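Outer surface protein (Bacillus cereus ATCC 14579, PDB 1X7F) is of unknown function but is probably a 6-phospho-N-acetylmuramidase that hydrolyses 6-phospho-N-acetylmuramic acid glycosides during cell-wall recycling. Local coordinates at residues 121-126 with 144-149; 127-132 with 158-163; 152-157 with 191-196. All blocks are in the same frame, centred on the assembly; numbering follows the deposited sequence. Where two conformers were deposited one is given.

Contact 1 (121-126 with 144-149); sequences RLDVGF and ELNVSN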
# COMPACT_ATOMS: atom_id res chain seq x y z
N ARG A 121 -8.99 12.08 13.84
CA ARG A 121 -9.88 11.51 12.84
C ARG A 121 -11.33 11.84 13.13
O ARG A 121 -11.78 11.83 14.29
CB ARG A 121 -9.66 10.00 12.70
CG ARG A 121 -10.31 9.42 11.43
CD ARG A 121 -9.66 8.16 10.91
NE ARG A 121 -10.32 7.67 9.71
CZ ARG A 121 -11.44 6.95 9.73
NH1 ARG A 121 -12.01 6.65 10.88
NH2 ARG A 121 -11.99 6.54 8.60
N LEU A 122 -12.05 12.18 12.07
CA LEU A 122 -13.50 12.31 12.11
C LEU A 122 -14.08 11.09 11.40
O LEU A 122 -14.32 11.11 10.19
CB LEU A 122 -13.96 13.62 11.47
CG LEU A 122 -13.51 14.93 12.11
CD1 LEU A 122 -14.14 16.10 11.38
CD2 LEU A 122 -13.83 14.99 13.60
N ASP A 123 -14.25 10.03 12.18
CA ASP A 123 -14.78 8.75 11.72
C ASP A 123 -16.18 8.92 11.11
O ASP A 123 -16.50 8.35 10.06
CB ASP A 123 -14.80 7.78 12.91
CG ASP A 123 -15.13 6.36 12.50
OD1 ASP A 123 -14.68 5.93 11.42
OD2 ASP A 123 -15.81 5.59 13.22
N VAL A 124 -17.01 9.70 11.80
CA VAL A 124 -18.31 10.10 11.29
C VAL A 124 -18.27 11.62 11.07
O VAL A 124 -17.62 12.35 11.83
CB VAL A 124 -19.46 9.66 12.25
CG1 VAL A 124 -20.80 10.29 11.86
CG2 VAL A 124 -19.59 8.14 12.27
N GLY A 125 -18.94 12.08 10.02
CA GLY A 125 -18.96 13.49 9.66
C GLY A 125 -20.10 14.28 10.27
O GLY A 125 -20.91 13.76 11.05
N PHE A 126 -20.14 15.56 9.92
CA PHE A 126 -21.18 16.48 10.38
C PHE A 126 -21.82 17.12 9.14
O PHE A 126 -22.00 16.45 8.12
CB PHE A 126 -20.60 17.53 11.35
CG PHE A 126 -19.66 16.94 12.38
CD1 PHE A 126 -18.29 16.88 12.15
CD2 PHE A 126 -20.16 16.45 13.59
CE1 PHE A 126 -17.42 16.34 13.10
CE2 PHE A 126 -19.29 15.90 14.54
CZ PHE A 126 -17.92 15.85 14.29
N GLU A 144 -8.32 14.68 10.02
CA GLU A 144 -8.44 13.49 9.18
C GLU A 144 -9.90 13.12 8.92
O GLU A 144 -10.68 12.91 9.85
CB GLU A 144 -7.68 12.31 9.77
CG GLU A 144 -7.69 11.09 8.85
CD GLU A 144 -6.64 10.07 9.22
OE1 GLU A 144 -5.55 10.10 8.61
OE2 GLU A 144 -6.88 9.25 10.11
N LEU A 145 -10.25 13.04 7.64
CA LEU A 145 -11.60 12.69 7.23
C LEU A 145 -11.67 11.21 6.83
O LEU A 145 -10.66 10.61 6.46
CB LEU A 145 -12.06 13.57 6.07
CG LEU A 145 -12.02 15.09 6.23
CD1 LEU A 145 -12.28 15.72 4.89
CD2 LEU A 145 -13.04 15.59 7.27
N ASN A 146 -12.87 10.66 6.90
CA ASN A 146 -13.14 9.30 6.45
C ASN A 146 -13.24 9.29 4.92
O ASN A 146 -14.13 9.90 4.35
CB ASN A 146 -14.45 8.79 7.08
CG ASN A 146 -14.62 7.27 6.97
OD1 ASN A 146 -13.98 6.60 6.14
ND2 ASN A 146 -15.46 6.72 7.82
N VAL A 147 -12.32 8.58 4.27
CA VAL A 147 -12.35 8.44 2.80
C VAL A 147 -13.46 7.47 2.35
O VAL A 147 -13.99 7.62 1.25
CB VAL A 147 -10.97 8.03 2.24
CG1 VAL A 147 -10.96 8.06 0.71
CG2 VAL A 147 -9.91 8.97 2.74
N SER A 148 -13.82 6.53 3.23
CA SER A 148 -14.67 5.40 2.88
C SER A 148 -16.15 5.67 2.57
O SER A 148 -16.90 4.73 2.33
CB SER A 148 -14.55 4.29 3.94
OG SER A 148 -13.19 3.91 4.13
N ASN A 149 -16.55 6.94 2.57
CA ASN A 149 -17.91 7.32 2.21
C ASN A 149 -17.90 8.01 0.85
O ASN A 149 -17.33 9.09 0.69
CB ASN A 149 -18.52 8.23 3.28
CG ASN A 149 -20.06 8.20 3.30
OD1 ASN A 149 -20.70 7.58 2.45
ND2 ASN A 149 -20.64 8.89 4.27
O HOH W 1 -15.11 12.30 8.21
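Arg-121 and Glu-144 pair as neighbours on adjacent parallel strands, their side chains on the same sheet face and slanting across one another. Glu-144 OE2 lies at the edge of the guanidinium, the two flat groups turned 73° apart; its salt bridge to Arg-121 NE is long, 3.8 Å, and the main partner of the carboxylate is Arg-57, which bridges OE1. With CG anti to the backbone N (chi1 -166°), the extended arginine chain lays the guanidinium beside Asn-146 and Asp-123. NH1 makes a salt bridge to Asp-123 OD1, 2.8 Å, meeting it from above the carboxylate plane. NH2 is held by Cys-170 O and Asn-172 OD1. Beyond it, Asn-146 and Asp-123 lie side by side, amide and carboxylate planes 17° apart. Asn-146 ND2 donates in plane to a lone pair of Asp-123 O, 3.0 Å, while Asn-146 OD1 takes Ser-148 N in an Asx turn. The backbone bond from Leu-122 N to Glu-144 O, 2.7 Å, joins the strands before they part; on the other face Leu-122 CD1 and Leu-145 CD2 meet at 4.3 Å. The strands belong to the beta-alpha-beta unit 119-122, 129-134, 142-146, and meet here at their carboxyl ends, where active sites of TIM-barrel-like glycosidases lie and probably this one's too.

Contact 2 (127-132 with 158-163); sequences DGLTEA and LSHQAN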
# COMPACT_ATOMS: atom_id res chain seq x y z
N ASP A 127 -22.13 18.41 9.23
CA ASP A 127 -22.80 19.13 8.15
C ASP A 127 -21.82 19.74 7.14
O ASP A 127 -22.23 20.49 6.24
CB ASP A 127 -23.71 20.23 8.72
CG ASP A 127 -22.93 21.29 9.49
OD1 ASP A 127 -23.43 22.44 9.58
OD2 ASP A 127 -21.82 21.08 10.03
N GLY A 128 -20.54 19.43 7.29
CA GLY A 128 -19.49 20.01 6.45
C GLY A 128 -18.95 21.32 6.99
O GLY A 128 -17.75 21.60 6.88
N LEU A 129 -19.84 22.14 7.55
CA LEU A 129 -19.46 23.41 8.15
C LEU A 129 -18.59 23.22 9.39
O LEU A 129 -17.60 23.94 9.57
CB LEU A 129 -20.72 24.24 8.49
CG LEU A 129 -20.57 25.66 9.04
CD1 LEU A 129 -19.85 26.59 8.06
CD2 LEU A 129 -21.94 26.22 9.39
N THR A 130 -18.95 22.25 10.24
CA THR A 130 -18.20 21.95 11.46
C THR A 130 -16.76 21.56 11.13
O THR A 130 -15.82 22.05 11.77
CB THR A 130 -18.90 20.84 12.28
OG1 THR A 130 -20.24 21.24 12.58
CG2 THR A 130 -18.27 20.70 13.66
N GLU A 131 -16.60 20.67 10.14
CA GLU A 131 -15.30 20.25 9.63
C GLU A 131 -14.46 21.45 9.18
O GLU A 131 -13.30 21.58 9.58
CB GLU A 131 -15.47 19.28 8.45
CG GLU A 131 -15.87 17.86 8.84
CD GLU A 131 -17.38 17.67 8.97
OE1 GLU A 131 -18.11 18.63 9.28
OE2 GLU A 131 -17.84 16.53 8.75
N ALA A 132 -15.07 22.31 8.37
CA ALA A 132 -14.44 23.54 7.87
C ALA A 132 -13.84 24.40 8.98
O ALA A 132 -12.67 24.84 8.86
CB ALA A 132 -15.45 24.36 7.06
N LEU A 158 -15.36 22.24 1.61
CA LEU A 158 -14.60 23.30 0.95
C LEU A 158 -15.46 24.47 0.42
O LEU A 158 -14.92 25.53 0.09
CB LEU A 158 -13.72 22.73 -0.17
CG LEU A 158 -12.72 21.64 0.23
CD1 LEU A 158 -12.14 20.97 -0.99
CD2 LEU A 158 -11.60 22.19 1.11
N SER A 159 -16.77 24.27 0.35
CA SER A 159 -17.70 25.34 -0.04
C SER A 159 -17.85 26.36 1.09
O SER A 159 -18.30 27.50 0.86
CB SER A 159 -19.07 24.79 -0.45
OG SER A 159 -19.86 24.47 0.67
N HIS A 160 -17.48 25.95 2.30
CA HIS A 160 -17.35 26.87 3.43
C HIS A 160 -15.90 27.38 3.47
O HIS A 160 -15.03 26.83 2.79
CB HIS A 160 -17.74 26.18 4.74
CG HIS A 160 -19.05 25.45 4.67
ND1 HIS A 160 -20.27 26.10 4.64
CD2 HIS A 160 -19.33 24.12 4.63
CE1 HIS A 160 -21.24 25.20 4.58
NE2 HIS A 160 -20.70 24.00 4.57
N GLN A 161 -15.64 28.44 4.23
CA GLN A 161 -14.27 28.94 4.38
C GLN A 161 -13.42 27.95 5.18
O GLN A 161 -13.41 27.95 6.42
CB GLN A 161 -14.25 30.34 5.00
CG GLN A 161 -14.15 31.48 3.97
CD GLN A 161 -15.41 31.67 3.13
OE1 GLN A 161 -15.88 30.73 2.46
NE2 GLN A 161 -15.95 32.88 3.14
N ALA A 162 -12.70 27.10 4.44
CA ALA A 162 -11.95 26.00 5.03
C ALA A 162 -10.50 25.99 4.58
O ALA A 162 -10.20 26.23 3.41
CB ALA A 162 -12.61 24.67 4.68
N ASN A 163 -9.60 25.72 5.52
CA ASN A 163 -8.19 25.51 5.21
C ASN A 163 -7.98 24.08 4.71
O ASN A 163 -7.79 23.15 5.52
CB ASN A 163 -7.30 25.79 6.43
CG ASN A 163 -5.80 25.53 6.17
OD1 ASN A 163 -5.41 25.30 5.02
ND2 ASN A 163 -4.99 25.54 7.25
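His-160 packs its imidazole against the first turn of helix 129-134, and this is the tight part of the contact. Leu-129 CD1 sits over one ring face, 3.8 Å from the centroid and 27° off the normal, in a CH-pi contact displaced toward ND1, to which it comes within 3.5 Å. The ring is placed there by chi1 of -49°, with CG anti to the carbonyl carbon. Ser-159 OG lies over the opposite face, so the imidazole is sandwiched between a methyl and a hydroxyl. Close by the ring runs the backbone of the helix start: Gly-128 C is 3.7 Å from His-160 CD2, and the positive phi of Gly-128 suits a glycine at this N-cap position. One turn on, Ala-132 CB touches both His-160 CB and Ala-162 CB, each at 3.7 Å, letting the two backbones come close.

The outer side is looser. The bond to CB of Gln-161 points away from the helix, and Asp-127, though exposed, turns to its own chain: its OD2 accepts from Thr-130 N at 3.1 Å and from Thr-130 OG1, which approach from opposite faces of the carboxylate. This Asx motif ties down the start of a short helix, against which the loop between helix 153-157 and strand 167-170 is laid on the outer, helical layer of the alpha/beta barrel.

Contact 3 (152-157 with 191-196); sequences AYLENI and ERFKKH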
# COMPACT_ATOMS: atom_id res chain seq x y z
N ALA A 152 -20.13 13.49 -2.07
CA ALA A 152 -19.51 14.80 -2.26
C ALA A 152 -19.33 15.51 -0.91
O ALA A 152 -19.93 16.56 -0.64
CB ALA A 152 -20.32 15.65 -3.23
N TYR A 153 -18.50 14.90 -0.07
CA TYR A 153 -18.24 15.32 1.30
C TYR A 153 -17.28 16.51 1.31
O TYR A 153 -17.55 17.54 1.94
CB TYR A 153 -17.67 14.12 2.09
CG TYR A 153 -17.39 14.33 3.57
CD1 TYR A 153 -16.30 13.70 4.17
CD2 TYR A 153 -18.20 15.14 4.37
CE1 TYR A 153 -16.03 13.86 5.52
CE2 TYR A 153 -17.93 15.31 5.73
CZ TYR A 153 -16.84 14.67 6.29
OH TYR A 153 -16.54 14.81 7.62
N LEU A 154 -16.17 16.35 0.58
CA LEU A 154 -15.18 17.43 0.40
C LEU A 154 -15.75 18.69 -0.24
O LEU A 154 -15.47 19.80 0.23
CB LEU A 154 -13.97 16.93 -0.40
CG LEU A 154 -12.92 16.09 0.33
CD1 LEU A 154 -11.95 15.47 -0.68
CD2 LEU A 154 -12.18 16.94 1.35
N GLU A 155 -16.54 18.50 -1.30
CA GLU A 155 -17.19 19.60 -2.03
C GLU A 155 -18.03 20.47 -1.09
O GLU A 155 -18.13 21.68 -1.27
CB GLU A 155 -18.09 19.05 -3.14
CG GLU A 155 -17.45 17.96 -4.01
CD GLU A 155 -16.56 18.51 -5.12
OE1 GLU A 155 -16.73 19.69 -5.50
OE2 GLU A 155 -15.71 17.75 -5.61
N ASN A 156 -18.61 19.81 -0.09
CA ASN A 156 -19.42 20.45 0.95
C ASN A 156 -18.53 21.25 1.91
O ASN A 156 -18.73 22.45 2.10
CB ASN A 156 -20.23 19.38 1.68
CG ASN A 156 -21.27 19.96 2.62
OD1 ASN A 156 -21.94 20.96 2.31
ND2 ASN A 156 -21.43 19.32 3.77
N ILE A 157 -17.53 20.57 2.49
CA ILE A 157 -16.57 21.16 3.43
C ILE A 157 -15.84 22.37 2.84
O ILE A 157 -15.73 23.41 3.50
CB ILE A 157 -15.55 20.09 3.93
CG1 ILE A 157 -16.26 19.00 4.73
CG2 ILE A 157 -14.44 20.73 4.77
CD1 ILE A 157 -15.41 17.75 4.95
N GLU A 191 -10.41 8.35 -5.32
CA GLU A 191 -10.31 9.33 -6.41
C GLU A 191 -10.92 10.70 -6.07
O GLU A 191 -10.55 11.71 -6.67
CB GLU A 191 -10.92 8.79 -7.70
CG GLU A 191 -9.95 7.99 -8.55
CD GLU A 191 -10.61 7.35 -9.76
OE1 GLU A 191 -9.87 7.01 -10.72
OE2 GLU A 191 -11.84 7.17 -9.75
N ARG A 192 -11.86 10.72 -5.14
CA ARG A 192 -12.44 11.97 -4.64
C ARG A 192 -11.38 12.80 -3.93
O ARG A 192 -11.30 14.01 -4.13
CB ARG A 192 -13.58 11.70 -3.66
CG ARG A 192 -14.87 11.26 -4.29
CD ARG A 192 -15.95 10.95 -3.26
NE ARG A 192 -17.21 10.54 -3.87
CZ ARG A 192 -18.07 11.37 -4.45
NH1 ARG A 192 -17.81 12.67 -4.52
NH2 ARG A 192 -19.19 10.90 -4.98
N PHE A 193 -10.59 12.13 -3.10
CA PHE A 193 -9.57 12.77 -2.29
C PHE A 193 -8.34 13.15 -3.10
O PHE A 193 -7.69 14.17 -2.83
CB PHE A 193 -9.21 11.88 -1.08
CG PHE A 193 -10.11 12.11 0.10
CD1 PHE A 193 -11.47 11.80 0.04
CD2 PHE A 193 -9.60 12.68 1.27
CE1 PHE A 193 -12.31 12.04 1.12
CE2 PHE A 193 -10.43 12.93 2.35
CZ PHE A 193 -11.80 12.60 2.28
N LYS A 194 -8.05 12.34 -4.11
CA LYS A 194 -6.97 12.60 -5.07
C LYS A 194 -7.31 13.79 -5.98
O LYS A 194 -6.46 14.64 -6.25
CB LYS A 194 -6.70 11.33 -5.89
CG LYS A 194 -5.52 11.41 -6.83
CD LYS A 194 -4.25 10.90 -6.18
CE LYS A 194 -3.06 11.22 -7.07
NZ LYS A 194 -1.88 10.39 -6.72
N LYS A 195 -8.56 13.85 -6.44
CA LYS A 195 -9.03 14.96 -7.26
C LYS A 195 -8.75 16.32 -6.59
O LYS A 195 -8.42 17.29 -7.27
CB LYS A 195 -10.53 14.84 -7.56
CG LYS A 195 -10.95 15.63 -8.79
CD LYS A 195 -12.21 16.47 -8.56
CE LYS A 195 -13.48 15.71 -8.93
NZ LYS A 195 -14.59 16.64 -9.28
N HIS A 196 -8.87 16.36 -5.27
CA HIS A 196 -8.68 17.59 -4.51
C HIS A 196 -7.30 17.71 -3.87
O HIS A 196 -7.07 18.59 -3.04
CB HIS A 196 -9.78 17.72 -3.45
CG HIS A 196 -11.14 17.92 -4.02
ND1 HIS A 196 -11.57 19.13 -4.52
CD2 HIS A 196 -12.18 17.06 -4.18
CE1 HIS A 196 -12.81 19.01 -4.96
NE2 HIS A 196 -13.20 17.76 -4.77
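Leu-154 points into the gap between helices 153-157 and 183-195, and its CD1 methyl does most of the touching. It lies almost squarely over one face of the Phe-193 ring, 3.8 Å from the centroid and 10° off the normal, in a CH-pi contact. The same methyl comes within 3.8 Å of Arg-192 O and 3.9 Å of His-196 CD2, so one branch fills the angle between a ring, a carbonyl and an imidazole.

At the solvent side of this apolar patch, His-196 NE2 donates to Glu-155 OE2 at 2.6 Å in one of the two conformers modelled for the glutamate, and the bond may therefore not be permanent. The oxygen lies in the imidazole plane, but the nitrogen approaches it from well above the carboxylate plane, the two flat groups standing steeply to each other. Glu-155 reaches there because its chain is folded at chi2 (-82°), which turns the carboxylate back toward helix 183-195. Lys-195 NZ makes a long salt bridge to the same Glu-155 OE2, at 4.0 Å.

Further out, the Arg-192 guanidinium lays one face over Ala-152 N, and its NE is fixed by a salt bridge to Asp-150, just before helix 153-157. Behind the apolar patch, Leu-145 of strand 142-146 touches Leu-154 and Phe-193, and Ile-198 closes on the same two side chains. The axes of the short segments 153-157 and 191-195 approach to 10.6 Å at 38°, two outer helices running in roughly the same direction against the parallel strands they cover.

Strand 142-146 connects the set: Leu-145, in contact 1, packs its CD1 on Leu-154 CD2 and Ile-157 CD1 of contact 3, each at 3.7 Å, and its CD2 near Glu-131 of contact 2. Glu-131 OE2 joins all three, probably bonding Phe-126 N at 2.8 Å and Tyr-153 OH. Contacts 2 and 3 also share a probable bond from Asn-156 ND2 to Asp-127 O, 2.8 Å. Centres of contacts 1 and 2 are about 13 Å apart, those of the other two pairs about 12 Å. Contact 1 lies at the strand ends, where a sugar-cleaving site would be expected in such a barrel, whereas contacts 2 and 3 belong to the helices and loops round the sheet; no ligand marks the site.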